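Local coordinates for Sca-family protein (Rickettsia rickettsii, PDB 4LQ8) that is a rickettsial surface cell antigen that probably takes part in cell adhesion, this chain being its N-terminal head part, at residues T117-P122 with V326-A331; F156-G161 with G165-Q170; S278-K283 with G309-M314. One frame throughout, in Å; residues are numbered along the deposited sequence.

Contact 1 (T117-P122 with V326-A331); sequences TFFGNP and VDLSQA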
loop_
_atom_site.group_PDB
_atom_site.type_symbol
_atom_site.label_atom_id
_atom_site.label_comp_id
_atom_site.label_asym_id
_atom_site.label_seq_id
_atom_site.Cartn_x
_atom_site.Cartn_y
_atom_site.Cartn_z
ATOM N N THR A 117 -10.821 2.115 16.313
ATOM C CA THR A 117 -12.280 2.260 16.450
ATOM C C THR A 117 -12.812 3.341 15.490
ATOM O O THR A 117 -13.790 3.090 14.804
ATOM C CB THR A 117 -12.683 2.471 17.926
ATOM O OG1 THR A 117 -12.162 1.375 18.676
ATOM C CG2 THR A 117 -14.214 2.539 18.122
ATOM N N PHE A 118 -12.137 4.505 15.404
ATOM C CA PHE A 118 -12.534 5.562 14.480
ATOM C C PHE A 118 -12.641 5.037 13.037
ATOM O O PHE A 118 -13.666 5.248 12.387
ATOM C CB PHE A 118 -11.536 6.735 14.518
ATOM C CG PHE A 118 -11.940 7.880 13.610
ATOM C CD1 PHE A 118 -12.848 8.848 14.040
ATOM C CD2 PHE A 118 -11.437 7.973 12.319
ATOM C CE1 PHE A 118 -13.235 9.900 13.192
ATOM C CE2 PHE A 118 -11.832 9.018 11.472
ATOM C CZ PHE A 118 -12.717 9.977 11.920
ATOM N N PHE A 119 -11.578 4.391 12.528
ATOM C CA PHE A 119 -11.549 3.938 11.127
ATOM C C PHE A 119 -12.453 2.746 10.843
ATOM O O PHE A 119 -12.910 2.599 9.712
ATOM C CB PHE A 119 -10.114 3.688 10.634
ATOM C CG PHE A 119 -9.360 4.983 10.419
ATOM C CD1 PHE A 119 -9.632 5.792 9.321
ATOM C CD2 PHE A 119 -8.387 5.405 11.329
ATOM C CE1 PHE A 119 -8.991 7.021 9.168
ATOM C CE2 PHE A 119 -7.724 6.617 11.156
ATOM C CZ PHE A 119 -8.027 7.419 10.074
ATOM N N GLY A 120 -12.762 1.951 11.864
ATOM C CA GLY A 120 -13.678 0.827 11.710
ATOM C C GLY A 120 -15.140 1.203 11.889
ATOM O O GLY A 120 -16.023 0.347 11.752
ATOM N N ASN A 121 -15.428 2.490 12.207
ATOM C CA ASN A 121 -16.816 2.916 12.444
ATOM C C ASN A 121 -17.445 3.405 11.145
ATOM O O ASN A 121 -17.002 4.430 10.640
ATOM C CB ASN A 121 -16.860 4.005 13.541
ATOM C CG ASN A 121 -18.251 4.440 13.946
ATOM O OD1 ASN A 121 -19.275 4.139 13.305
ATOM N ND2 ASN A 121 -18.319 5.160 15.031
ATOM N N PRO A 122 -18.486 2.737 10.591
ATOM C CA PRO A 122 -19.095 3.226 9.330
ATOM C C PRO A 122 -19.704 4.640 9.394
ATOM O O PRO A 122 -19.863 5.278 8.351
ATOM C CB PRO A 122 -20.144 2.156 8.997
ATOM C CG PRO A 122 -20.454 1.494 10.284
ATOM C CD PRO A 122 -19.164 1.509 11.065
ATOM N N VAL A 326 -5.530 0.680 7.385
ATOM C CA VAL A 326 -6.942 1.005 7.230
ATOM C C VAL A 326 -7.206 1.045 5.717
ATOM O O VAL A 326 -6.300 1.367 4.934
ATOM C CB VAL A 326 -7.384 2.260 8.036
ATOM C CG1 VAL A 326 -7.303 1.969 9.528
ATOM C CG2 VAL A 326 -6.521 3.466 7.690
ATOM N N ASP A 327 -8.408 0.653 5.309
ATOM C CA ASP A 327 -8.753 0.456 3.903
ATOM C C ASP A 327 -8.491 1.695 3.007
ATOM O O ASP A 327 -7.696 1.594 2.053
ATOM C CB ASP A 327 -10.177 -0.095 3.740
ATOM C CG ASP A 327 -10.449 -0.514 2.325
ATOM O OD1 ASP A 327 -10.454 0.356 1.450
ATOM O OD2 ASP A 327 -10.550 -1.721 2.079
ATOM N N LEU A 328 -9.138 2.817 3.283
ATOM C CA LEU A 328 -8.957 4.085 2.526
ATOM C C LEU A 328 -8.893 3.898 0.982
ATOM O O LEU A 328 -7.972 4.390 0.324
ATOM C CB LEU A 328 -7.727 4.885 3.046
ATOM C CG LEU A 328 -7.645 5.196 4.553
ATOM C CD1 LEU A 328 -6.382 6.007 4.872
ATOM C CD2 LEU A 328 -8.894 5.959 5.033
ATOM N N SER A 329 -9.857 3.156 0.419
ATOM C CA SER A 329 -9.882 2.881 -1.013
ATOM C C SER A 329 -11.258 3.054 -1.634
ATOM O O SER A 329 -12.267 3.022 -0.933
ATOM C CB SER A 329 -9.297 1.504 -1.326
ATOM O OG SER A 329 -10.276 0.504 -1.110
ATOM N N GLN A 330 -11.298 3.311 -2.944
ATOM C CA GLN A 330 -12.566 3.523 -3.642
ATOM C C GLN A 330 -12.490 2.926 -5.045
ATOM O O GLN A 330 -11.543 3.203 -5.783
ATOM C CB GLN A 330 -12.919 5.038 -3.755
ATOM C CG GLN A 330 -12.959 5.860 -2.450
ATOM C CD GLN A 330 -11.619 6.464 -2.044
ATOM O OE1 GLN A 330 -10.965 7.184 -2.812
ATOM N NE2 GLN A 330 -11.207 6.230 -0.798
ATOM N N ALA A 331 -13.503 2.145 -5.423
ATOM C CA ALA A 331 -13.621 1.625 -6.779
ATOM C C ALA A 331 -14.077 2.814 -7.637
ATOM O O ALA A 331 -14.891 3.628 -7.196
ATOM C CB ALA A 331 -14.648 0.517 -6.837
#
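F119, near the end of helix 116-120, meets V326 most closely through the base of its side chain. The two side chains cross at about a right angle, and the tight part of the contact is where CG1 of V326 presses on CB of F119 at 3.5 Å. With CG1 of V326 set beside its backbone N (chi1 -67°), that methyl lies against CB and CG of F119 while CG2 hangs over the ring near its rim, 4.2 Å above the plane. The other face of the ring is taken by CD2 of F118, so the phenyl is sandwiched between a branched aliphatic and an aromatic neighbour, a place suited to a flat apolar group. Packing slackens toward L328, whose CD2 approaches CE1 of F119 obliquely at 4.3 Å. The carboxylate of D327 leads away from F119; its OD1 accepts from OG of S329 at 2.6 Å on the syn lone pair, and OD2 forms a salt bridge with K312. All three touching residues remain partly exposed. L81 of helix 64-90 and I128 of helix 125-132, both touching F119 and L328, tie the approach to strand 329-332 to the helices.

Contact 2 (F156-G161 with G165-Q170); sequences FSAASG and GFKPVQ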
loop_
_atom_site.group_PDB
_atom_site.type_symbol
_atom_site.label_atom_id
_atom_site.label_comp_id
_atom_site.label_asym_id
_atom_site.label_seq_id
_atom_site.Cartn_x
_atom_site.Cartn_y
_atom_site.Cartn_z
ATOM N N PHE A 156 17.010 0.590 5.560
ATOM C CA PHE A 156 17.127 -0.860 5.581
ATOM C C PHE A 156 17.667 -1.468 4.296
ATOM O O PHE A 156 17.477 -2.652 4.071
ATOM C CB PHE A 156 15.769 -1.486 5.964
ATOM C CG PHE A 156 15.245 -0.975 7.292
ATOM C CD1 PHE A 156 15.701 -1.511 8.491
ATOM C CD2 PHE A 156 14.330 0.077 7.341
ATOM C CE1 PHE A 156 15.207 -1.049 9.710
ATOM C CE2 PHE A 156 13.856 0.552 8.560
ATOM C CZ PHE A 156 14.315 0.003 9.739
ATOM N N SER A 157 18.362 -0.672 3.483
ATOM C CA SER A 157 18.952 -1.093 2.213
ATOM C C SER A 157 20.185 -1.929 2.508
ATOM O O SER A 157 20.920 -1.586 3.435
ATOM C CB SER A 157 19.398 0.146 1.440
ATOM O OG SER A 157 19.974 -0.167 0.186
ATOM N N ALA A 158 20.441 -2.996 1.705
ATOM C CA ALA A 158 21.670 -3.788 1.843
ATOM C C ALA A 158 22.831 -2.899 1.387
ATOM O O ALA A 158 23.904 -2.967 1.978
ATOM C CB ALA A 158 21.609 -5.044 0.995
ATOM N N ALA A 159 22.578 -2.011 0.386
ATOM C CA ALA A 159 23.558 -1.047 -0.144
ATOM C C ALA A 159 24.026 -0.076 0.946
ATOM O O ALA A 159 25.210 0.260 0.986
ATOM C CB ALA A 159 22.974 -0.280 -1.324
ATOM N N SER A 160 23.110 0.316 1.860
ATOM C CA SER A 160 23.366 1.189 3.015
ATOM C C SER A 160 24.146 0.457 4.102
ATOM O O SER A 160 24.627 1.087 5.053
ATOM C CB SER A 160 22.056 1.709 3.599
ATOM O OG SER A 160 21.423 2.599 2.694
ATOM N N GLY A 161 24.266 -0.857 3.965
ATOM C CA GLY A 161 25.008 -1.654 4.934
ATOM C C GLY A 161 24.142 -2.412 5.916
ATOM O O GLY A 161 24.665 -2.985 6.864
ATOM N N GLY A 165 19.463 -6.674 4.215
ATOM C CA GLY A 165 18.656 -5.526 3.808
ATOM C C GLY A 165 18.058 -5.590 2.422
ATOM O O GLY A 165 18.342 -6.519 1.657
ATOM N N PHE A 166 17.205 -4.592 2.093
ATOM C CA PHE A 166 16.509 -4.501 0.804
ATOM C C PHE A 166 17.493 -4.607 -0.348
ATOM O O PHE A 166 18.552 -3.957 -0.361
ATOM C CB PHE A 166 15.675 -3.197 0.684
ATOM C CG PHE A 166 14.379 -3.139 1.473
ATOM C CD1 PHE A 166 13.262 -3.870 1.067
ATOM C CD2 PHE A 166 14.247 -2.280 2.567
ATOM C CE1 PHE A 166 12.063 -3.800 1.784
ATOM C CE2 PHE A 166 13.043 -2.208 3.288
ATOM C CZ PHE A 166 11.953 -2.957 2.884
ATOM N N LYS A 167 17.157 -5.488 -1.275
ATOM C CA LYS A 167 17.903 -5.735 -2.494
ATOM C C LYS A 167 16.875 -5.744 -3.639
ATOM O O LYS A 167 15.701 -6.041 -3.385
ATOM C CB LYS A 167 18.623 -7.097 -2.410
ATOM C CG LYS A 167 19.933 -7.032 -1.659
ATOM C CD LYS A 167 20.749 -8.271 -1.912
ATOM C CE LYS A 167 22.185 -8.073 -1.471
ATOM N NZ LYS A 167 23.058 -9.221 -1.850
ATOM N N PRO A 168 17.273 -5.436 -4.896
ATOM C CA PRO A 168 16.305 -5.511 -5.991
ATOM C C PRO A 168 15.774 -6.939 -6.169
ATOM O O PRO A 168 16.529 -7.909 -6.025
ATOM C CB PRO A 168 17.120 -5.049 -7.219
ATOM C CG PRO A 168 18.315 -4.297 -6.639
ATOM C CD PRO A 168 18.616 -5.060 -5.396
ATOM N N VAL A 169 14.465 -7.065 -6.440
ATOM C CA VAL A 169 13.841 -8.373 -6.685
ATOM C C VAL A 169 14.441 -8.952 -7.976
ATOM O O VAL A 169 14.599 -8.232 -8.961
ATOM C CB VAL A 169 12.283 -8.284 -6.736
ATOM C CG1 VAL A 169 11.658 -9.605 -7.175
ATOM C CG2 VAL A 169 11.720 -7.862 -5.381
ATOM N N GLN A 170 14.845 -10.221 -7.949
ATOM C CA GLN A 170 15.417 -10.852 -9.136
ATOM C C GLN A 170 14.328 -11.642 -9.858
ATOM O O GLN A 170 14.159 -12.839 -9.606
ATOM C CB GLN A 170 16.647 -11.734 -8.804
ATOM C CG GLN A 170 17.862 -10.975 -8.239
ATOM C CD GLN A 170 18.517 -10.054 -9.242
ATOM O OE1 GLN A 170 18.392 -8.824 -9.165
ATOM N NE2 GLN A 170 19.252 -10.622 -10.191
HETATM O O HOH W 1 20.409 -2.527 -1.738
#
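S157 and F166 are paired in a single beta bridge of the parallel hydrogen-bonding pattern, F166 bonding to the residues on either side of S157; it closes the loop between helix 135-155 and strand 167-168. N of F166 donates to O of F156 at 2.8 Å, in the carbonyl plane, and N of A158 donates almost straight (173°) to O of F166 at 3.0 Å. G165 suits its place because its CA comes within 3.1 Å of O of F156, where a CB would clash. Small A158 fits beside the bridge: its CB lies 3.7 Å from CG of K167, whose extended aliphatic chain passes along it. On the apolar side CB of F156 packs against CD2 of F166, while the ring of F156, with CG beside its backbone N (chi1 -56°), leads away from F166. Farther out, the F166 ring meets H153 edge-to-face and rests on I65 and I35, and F156 lies on P64, I65 and A68 of helix 64-90 and meets Y162 edge-to-face. That helix and strand 33-37, to which K167 is also backbone-bonded, thus pin the bridge. A158 to G161 form a type I turn, the positive phi of G161 favouring glycine. O of F166 accepts twice, from N of A158 and from a water at 2.7 Å that itself accepts from N of A159 at 3.1 Å.

Contact 3 (S278-K283 with G309-M314); sequences SPKPLK and GKYKEM
The hydroxyl OH of Y311, reaching from helix 308-320 toward K280, is gripped by two polar partners: it bonds to the backbone O of D327 and accepts from a water at 3.0 Å. The same water accepts from NZ of K280 at 2.9 Å, so lysine and tyrosine are joined through it, while CE of K280 touches OH of Y311 more loosely at 3.8 Å. K280 can do this because its chain bends at chi2 and chi4, folding the ammonium back over its own loop, where NZ donates to OG of S278 at 2.7 Å. That serine relays the bond, OG donating in turn to O of P279 from well above the carbonyl plane. Y311 leaves the helix with CG anti to its backbone N (chi1 179°), which carries the ring out toward strand 282-285, and L282 comes from the opposite direction. Its CD2 rests over one face of the Y311 ring in a CH-pi contact, 3.9 Å from the centroid, 22° off the normal. A branched leucine offers a methyl to that face, and F284 meets the same ring. L282 also touches I295 of strand 292-297 and S329 of strand 329-332. Because these residues are buried, the charge of K280 is probably eased by the serine and the water, while the tyrosine combines an oily face for the sheet with a hydroxyl that ties the helix to D327.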
loop_
_atom_site.group_PDB
_atom_site.type_symbol
_atom_site.label_atom_id
_atom_site.label_comp_id
_atom_site.label_asym_id
_atom_site.label_seq_id
_atom_site.Cartn_x
_atom_site.Cartn_y
_atom_site.Cartn_z
ATOM N N SER A 278 0.408 1.434 1.018
ATOM C CA SER A 278 0.379 1.989 -0.324
ATOM C C SER A 278 0.145 3.480 -0.224
ATOM O O SER A 278 -0.326 3.944 0.822
ATOM C CB SER A 278 -0.734 1.331 -1.141
ATOM O OG SER A 278 -2.006 1.887 -0.859
ATOM N N PRO A 279 0.365 4.247 -1.319
ATOM C CA PRO A 279 -0.116 5.640 -1.333
ATOM C C PRO A 279 -1.644 5.646 -1.130
ATOM O O PRO A 279 -2.321 4.688 -1.542
ATOM C CB PRO A 279 0.213 6.128 -2.757
ATOM C CG PRO A 279 1.158 5.160 -3.282
ATOM C CD PRO A 279 0.883 3.857 -2.644
ATOM N N LYS A 280 -2.177 6.702 -0.492
ATOM C CA LYS A 280 -3.603 6.824 -0.189
ATOM C C LYS A 280 -4.187 8.166 -0.678
ATOM O O LYS A 280 -3.456 9.148 -0.694
ATOM C CB LYS A 280 -3.877 6.652 1.345
ATOM C CG LYS A 280 -3.620 5.241 1.903
ATOM C CD LYS A 280 -4.486 4.153 1.237
ATOM C CE LYS A 280 -4.434 2.811 1.930
ATOM N NZ LYS A 280 -3.209 2.045 1.593
ATOM N N PRO A 281 -5.495 8.254 -1.018
ATOM C CA PRO A 281 -6.474 7.148 -1.090
ATOM C C PRO A 281 -6.130 6.227 -2.281
ATOM O O PRO A 281 -5.614 6.684 -3.301
ATOM C CB PRO A 281 -7.815 7.889 -1.284
ATOM C CG PRO A 281 -7.437 9.114 -2.049
ATOM C CD PRO A 281 -6.093 9.528 -1.480
ATOM N N LEU A 282 -6.373 4.943 -2.128
ATOM C CA LEU A 282 -6.127 3.971 -3.193
ATOM C C LEU A 282 -7.382 3.857 -4.094
ATOM O O LEU A 282 -8.493 3.799 -3.580
ATOM C CB LEU A 282 -5.796 2.606 -2.550
ATOM C CG LEU A 282 -5.271 1.505 -3.465
ATOM C CD1 LEU A 282 -3.958 1.919 -4.144
ATOM C CD2 LEU A 282 -5.038 0.241 -2.684
ATOM N N LYS A 283 -7.210 3.865 -5.413
ATOM C CA LYS A 283 -8.358 3.686 -6.315
ATOM C C LYS A 283 -8.268 2.296 -6.965
ATOM O O LYS A 283 -7.187 1.723 -7.039
ATOM C CB LYS A 283 -8.418 4.775 -7.424
ATOM C CG LYS A 283 -8.306 6.242 -6.973
ATOM C CD LYS A 283 -9.472 6.653 -6.115
ATOM C CE LYS A 283 -9.624 8.143 -6.014
ATOM N NZ LYS A 283 -10.893 8.463 -5.310
ATOM N N GLY A 309 -9.594 -7.744 -5.451
ATOM C CA GLY A 309 -9.827 -9.008 -4.763
ATOM C C GLY A 309 -8.635 -9.363 -3.895
ATOM O O GLY A 309 -8.803 -9.711 -2.737
ATOM N N LYS A 310 -7.416 -9.221 -4.427
ATOM C CA LYS A 310 -6.210 -9.509 -3.644
ATOM C C LYS A 310 -6.061 -8.504 -2.463
ATOM O O LYS A 310 -5.779 -8.908 -1.334
ATOM C CB LYS A 310 -4.959 -9.508 -4.548
ATOM C CG LYS A 310 -3.643 -9.792 -3.807
ATOM C CD LYS A 310 -3.625 -11.138 -3.095
ATOM C CE LYS A 310 -3.683 -12.311 -4.063
ATOM N NZ LYS A 310 -3.541 -13.584 -3.316
ATOM N N TYR A 311 -6.306 -7.225 -2.732
ATOM C CA TYR A 311 -6.220 -6.176 -1.726
ATOM C C TYR A 311 -7.179 -6.449 -0.565
ATOM O O TYR A 311 -6.754 -6.375 0.586
ATOM C CB TYR A 311 -6.517 -4.813 -2.351
ATOM C CG TYR A 311 -6.456 -3.685 -1.345
ATOM C CD1 TYR A 311 -5.233 -3.199 -0.883
ATOM C CD2 TYR A 311 -7.623 -3.090 -0.860
ATOM C CE1 TYR A 311 -5.171 -2.145 0.027
ATOM C CE2 TYR A 311 -7.568 -2.025 0.040
ATOM C CZ TYR A 311 -6.340 -1.566 0.486
ATOM O OH TYR A 311 -6.260 -0.532 1.377
ATOM N N LYS A 312 -8.456 -6.799 -0.866
ATOM C CA LYS A 312 -9.447 -7.151 0.159
ATOM C C LYS A 312 -9.024 -8.392 0.969
ATOM O O LYS A 312 -9.184 -8.393 2.180
ATOM C CB LYS A 312 -10.858 -7.349 -0.458
ATOM C CG LYS A 312 -11.420 -6.091 -1.171
ATOM C CD LYS A 312 -11.613 -4.837 -0.281
ATOM C CE LYS A 312 -11.892 -3.569 -1.100
ATOM N NZ LYS A 312 -12.397 -2.439 -0.264
ATOM N N GLU A 313 -8.471 -9.426 0.320
ATOM C CA GLU A 313 -7.979 -10.631 1.017
ATOM C C GLU A 313 -6.819 -10.274 1.967
ATOM O O GLU A 313 -6.771 -10.780 3.093
ATOM C CB GLU A 313 -7.443 -11.660 0.022
ATOM C CG GLU A 313 -8.450 -12.632 -0.540
ATOM C CD GLU A 313 -7.896 -13.479 -1.677
ATOM O OE1 GLU A 313 -6.663 -13.715 -1.714
ATOM O OE2 GLU A 313 -8.699 -13.890 -2.547
ATOM N N MET A 314 -5.873 -9.423 1.493
ATOM C CA MET A 314 -4.716 -8.976 2.283
ATOM C C MET A 314 -5.180 -8.089 3.416
ATOM O O MET A 314 -4.727 -8.276 4.537
ATOM C CB MET A 314 -3.675 -8.261 1.400
ATOM C CG MET A 314 -3.015 -9.186 0.412
ATOM S SD MET A 314 -1.840 -8.332 -0.648
ATOM C CE MET A 314 -0.328 -8.503 0.350
HETATM O O HOH W 2 -3.731 -0.410 3.009
#

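How the contacts relate
Contact 3 is buried near the middle of the chain, while contact 1 lies at the surface and contact 2 is partly buried on the opposite side of the chain's centre from contact 1. Contacts 1 and 3 adjoin, their centres about 11 Å apart: strands 329-332 and 282-285 are neighbours in the mixed sheet, and Q330 bonds to K283 between them. Contact 2 reaches that sheet through strand 167-168, yet its nearest atoms stay about 12 Å from contact 3 and 18 Å from contact 1. Chemistry follows place: apolar side chains alone join the segments of contact 1, backbone bonds dominate contact 2, and contact 3 mixes a CH-pi face with water-bridged polar groups.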